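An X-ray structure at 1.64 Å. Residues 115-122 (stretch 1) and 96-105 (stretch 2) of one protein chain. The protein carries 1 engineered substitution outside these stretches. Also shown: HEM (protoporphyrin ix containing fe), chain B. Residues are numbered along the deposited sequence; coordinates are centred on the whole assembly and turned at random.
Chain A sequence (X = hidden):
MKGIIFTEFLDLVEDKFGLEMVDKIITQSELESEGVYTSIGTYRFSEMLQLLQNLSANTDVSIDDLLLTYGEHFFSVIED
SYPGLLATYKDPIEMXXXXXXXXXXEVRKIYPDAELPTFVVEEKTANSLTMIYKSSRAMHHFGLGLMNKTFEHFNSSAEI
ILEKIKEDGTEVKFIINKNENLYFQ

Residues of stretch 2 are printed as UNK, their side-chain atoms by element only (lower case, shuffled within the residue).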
# COMPACT_ATOMS: atom_id res chain seq x y z
N GLU A 115 -1.87 10.29 7.57
CA GLU A 115 -1.42 9.36 8.61
C GLU A 115 -0.62 8.27 7.90
O GLU A 115 -1.19 7.38 7.27
CB GLU A 115 -2.61 8.81 9.39
CG GLU A 115 -3.35 9.88 10.17
CD GLU A 115 -4.58 9.35 10.89
OE1 GLU A 115 -4.58 8.17 11.29
OE2 GLU A 115 -5.55 10.12 11.04
N LEU A 116 0.70 8.36 8.01
CA LEU A 116 1.62 7.57 7.21
C LEU A 116 2.43 6.63 8.09
O LEU A 116 2.61 6.89 9.29
CB LEU A 116 2.57 8.49 6.43
CG LEU A 116 1.88 9.49 5.50
CD1 LEU A 116 2.82 10.63 5.15
CD2 LEU A 116 1.38 8.79 4.25
N PRO A 117 2.92 5.52 7.54
CA PRO A 117 3.78 4.62 8.31
C PRO A 117 5.20 5.18 8.36
O PRO A 117 5.51 6.22 7.79
CB PRO A 117 3.71 3.32 7.51
CG PRO A 117 3.55 3.79 6.10
CD PRO A 117 2.70 5.04 6.17
N THR A 118 6.06 4.46 9.08
CA THR A 118 7.48 4.77 9.12
C THR A 118 8.27 3.63 8.49
O THR A 118 7.97 2.45 8.71
CB THR A 118 7.96 5.00 10.56
OG1 THR A 118 7.44 3.98 11.42
CG2 THR A 118 7.49 6.36 11.06
N PHE A 119 9.28 3.99 7.70
CA PHE A 119 10.22 3.04 7.13
C PHE A 119 11.62 3.44 7.57
O PHE A 119 12.04 4.58 7.37
CB PHE A 119 10.13 3.01 5.60
CG PHE A 119 8.95 2.25 5.07
CD1 PHE A 119 9.01 0.87 4.91
CD2 PHE A 119 7.79 2.91 4.71
CE1 PHE A 119 7.93 0.17 4.42
CE2 PHE A 119 6.70 2.21 4.21
CZ PHE A 119 6.77 0.84 4.07
N VAL A 120 12.34 2.50 8.17
CA VAL A 120 13.70 2.73 8.66
C VAL A 120 14.63 1.76 7.95
O VAL A 120 14.47 0.54 8.08
CB VAL A 120 13.79 2.57 10.18
CG1 VAL A 120 15.21 2.87 10.66
CG2 VAL A 120 12.79 3.49 10.87
N VAL A 121 15.59 2.30 7.20
CA VAL A 121 16.57 1.47 6.51
C VAL A 121 17.60 0.97 7.52
O VAL A 121 18.15 1.76 8.30
CB VAL A 121 17.24 2.26 5.38
CG1 VAL A 121 18.33 1.42 4.72
CG2 VAL A 121 16.21 2.71 4.36
N GLU A 122 17.84 -0.34 7.52
CA GLU A 122 18.89 -0.94 8.32
C GLU A 122 20.09 -1.40 7.50
O GLU A 122 21.22 -1.32 7.98
CB GLU A 122 18.35 -2.12 9.13
CG GLU A 122 17.33 -1.73 10.19
CD GLU A 122 16.93 -2.89 11.08
OE1 GLU A 122 17.07 -4.05 10.64
OE2 GLU A 122 16.47 -2.65 12.21
N UNK A 96 12.74 3.06 -2.94
CA UNK A 96 12.19 2.48 -1.72
C UNK A 96 12.95 2.94 -0.48
O UNK A 96 12.35 3.11 0.58
c UNK A 96 11.28 0.35 -2.88
c UNK A 96 9.86 0.89 -2.74
c UNK A 96 12.20 0.95 -1.82
c UNK A 96 11.28 -1.17 -2.79
N UNK A 97 14.26 3.16 -0.60
CA UNK A 97 15.02 3.72 0.50
C UNK A 97 14.77 5.21 0.69
O UNK A 97 15.32 5.80 1.63
c UNK A 97 16.52 3.48 0.29
N UNK A 98 13.94 5.82 -0.16
CA UNK A 98 13.64 7.24 -0.08
C UNK A 98 12.19 7.51 0.29
O UNK A 98 11.74 8.66 0.19
o UNK A 98 15.34 7.74 -1.75
c UNK A 98 13.98 7.92 -1.41
N UNK A 99 11.45 6.49 0.70
CA UNK A 99 10.05 6.68 1.08
C UNK A 99 9.95 7.57 2.32
O UNK A 99 9.15 8.51 2.36
c UNK A 99 9.37 5.32 1.32
c UNK A 99 7.94 5.52 1.82
c UNK A 99 9.38 4.48 0.04
c UNK A 99 9.13 3.02 0.29
N UNK A 100 10.78 7.30 3.32
CA UNK A 100 10.65 7.99 4.60
C UNK A 100 11.11 9.44 4.50
O UNK A 100 10.42 10.35 4.96
o UNK A 100 9.23 6.87 7.29
c UNK A 100 11.45 7.25 5.68
c UNK A 100 10.00 7.77 7.69
o UNK A 100 9.69 8.57 8.59
c UNK A 100 11.37 7.89 7.05
N UNK A 101 12.28 9.68 3.91
CA UNK A 101 12.90 11.00 3.95
C UNK A 101 12.63 11.85 2.72
O UNK A 101 13.12 12.98 2.65
n UNK A 101 16.37 9.73 3.33
c UNK A 101 15.11 10.07 3.09
o UNK A 101 14.52 9.75 2.05
c UNK A 101 14.41 10.87 4.18
N UNK A 102 11.85 11.35 1.75
CA UNK A 102 11.49 12.19 0.61
C UNK A 102 10.04 12.00 0.19
O UNK A 102 9.26 12.95 0.22
c UNK A 102 11.62 13.08 -3.93
c UNK A 102 12.04 12.71 -1.80
n UNK A 102 11.97 12.15 -3.06
c UNK A 102 12.40 11.91 -0.58
c UNK A 102 11.72 14.01 -1.95
n UNK A 102 11.47 14.22 -3.28
N UNK A 103 9.68 10.78 -0.21
CA UNK A 103 8.37 10.54 -0.81
C UNK A 103 7.26 10.92 0.16
O UNK A 103 6.41 11.77 -0.14
c UNK A 103 8.24 9.08 -1.27
c UNK A 103 6.79 8.76 -1.60
c UNK A 103 9.13 8.82 -2.49
c UNK A 103 9.28 7.36 -2.84
N UNK A 104 7.25 10.30 1.34
CA UNK A 104 6.20 10.59 2.31
C UNK A 104 6.37 11.95 2.98
O UNK A 104 5.43 12.42 3.62
c UNK A 104 5.37 8.27 2.91
n UNK A 104 5.37 7.08 3.60
c UNK A 104 4.60 6.21 2.96
c UNK A 104 4.58 8.08 1.82
c UNK A 104 6.14 9.47 3.36
n UNK A 104 4.11 6.79 1.89
N UNK A 105 7.53 12.59 2.83
CA UNK A 105 7.65 13.99 3.21
C UNK A 105 6.83 14.86 2.26
O UNK A 105 6.14 15.80 2.69
c UNK A 105 9.24 15.93 3.41
c UNK A 105 9.87 13.70 4.36
c UNK A 105 9.13 14.42 3.25
CHA HEM B . -0.35 5.54 3.04
CHB HEM B . 0.90 8.82 -1.10
CHC HEM B . 5.18 5.60 -2.38
CHD HEM B . 3.78 2.17 1.62
C1A HEM B . -0.05 6.63 1.77
C2A HEM B . -1.18 7.47 1.63
C3A HEM B . -0.86 8.28 0.61
C4A HEM B . 0.42 7.85 0.21
CMA HEM B . -1.71 9.41 0.02
CAA HEM B . -2.45 7.48 2.47
CBA HEM B . -2.22 8.42 3.66
CGA HEM B . -3.50 8.60 4.49
O1A HEM B . -3.54 9.49 5.38
O2A HEM B . -4.50 7.87 4.27
C1B HEM B . 2.20 8.01 -1.72
C2B HEM B . 2.73 8.41 -3.11
C3B HEM B . 3.83 7.54 -3.37
C4B HEM B . 3.93 6.66 -2.16
CMB HEM B . 2.19 9.52 -4.01
CAB HEM B . 4.73 7.50 -4.60
CBB HEM B . 5.40 8.58 -4.98
C1C HEM B . 4.85 4.41 -1.20
C2C HEM B . 5.57 3.23 -1.46
C3C HEM B . 5.22 2.39 -0.48
C4C HEM B . 4.32 3.12 0.32
CMC HEM B . 6.54 2.96 -2.62
CAC HEM B . 5.71 0.96 -0.25
CBC HEM B . 6.61 0.71 0.68
C1D HEM B . 2.46 3.04 2.17
C2D HEM B . 1.65 2.17 3.10
C3D HEM B . 0.57 2.99 3.51
C4D HEM B . 0.76 4.34 2.79
CMD HEM B . 1.94 0.73 3.54
CAD HEM B . -0.56 2.60 4.47
CBD HEM B . -0.54 3.47 5.72
CGD HEM B . 0.20 2.73 6.83
O1D HEM B . 0.87 1.70 6.55
O2D HEM B . 0.13 3.15 8.01
NA HEM B . 1.00 6.75 0.85
NB HEM B . 2.91 6.80 -1.08
NC HEM B . 3.97 4.41 -0.11
ND HEM B . 1.96 4.40 1.83
FE HEM B . 2.80 5.85 0.70
O HOH W 1 7.18 6.34 5.65
O HOH W 2 6.56 8.77 8.25

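Position 96 carries four carbons, forked at the second. It makes no contact with stretch 1, and one branch end lies 3.9 Å from the heme methyl CMC. This is L96.

Position 97 has a single side-chain carbon, CB, which lies 4.2 Å from CG2 of V121. It is A97, whose small side chain forms an apolar contact with the valine.

Position 98 has one carbon followed by one oxygen. It points away from stretch 1 and touches nothing there. This is S98. It sits at the N-cap position, but its side chain makes no capping bond.

Position 99 has four carbons, forked at the first, with one arm two carbons long. The short arm lies 3.9 Å from CD2 of F119. This is I99. Its longer arm reaches the heme, with CD1 3.4 Å from HEM CBC.

Position 100 has three carbons, the third carrying two oxygens. One oxygen is 2.9 Å from the backbone N of F119. The chain of three carbons ending in a carboxylate is glutamate, E100. F119 N donates a nearly straight hydrogen bond to E100 OE1, at 167°.

Position 101 has two carbons, the second carrying one oxygen and one nitrogen. It is exposed and does not touch stretch 1. This is N101.

Position 102 has one carbon and then a five-membered ring of three carbons and two nitrogens. It is out of reach of stretch 1. This is H102.

Position 103 repeats the pattern of four carbons forked at the first, one arm being longer. It too is out of reach of stretch 1. This is I103, and its CG2 lies 3.6 Å from HEM C4B.

Position 104 has one carbon and a five-membered ring with two nitrogens. One nitrogen is 2.0 Å from HEM FE, and CD2 of L116 lies over one ring face. This is H104, and NE2 binds the iron. L116 CD2 makes a CH-pi contact, 4.1 Å from the ring centroid.

Position 105 has three carbons, one carrying the other two. It points away from stretch 1. This is V105.

The contact combines apolar packing with polar anchoring beside the heme. E100 holds the strand backbone at F119. Water 1 accepts from H104 ND1 at 2.8 Å and donates to E100 OE1 and P117 O, each at 2.7 Å. The iron-binding ring is therefore tied to both stretches, while L116 covers one of its faces. E115 N adds a 2.9 Å hydrogen bond to HEM O1A.

Stretch 2 (96-105) LASIENHIHV
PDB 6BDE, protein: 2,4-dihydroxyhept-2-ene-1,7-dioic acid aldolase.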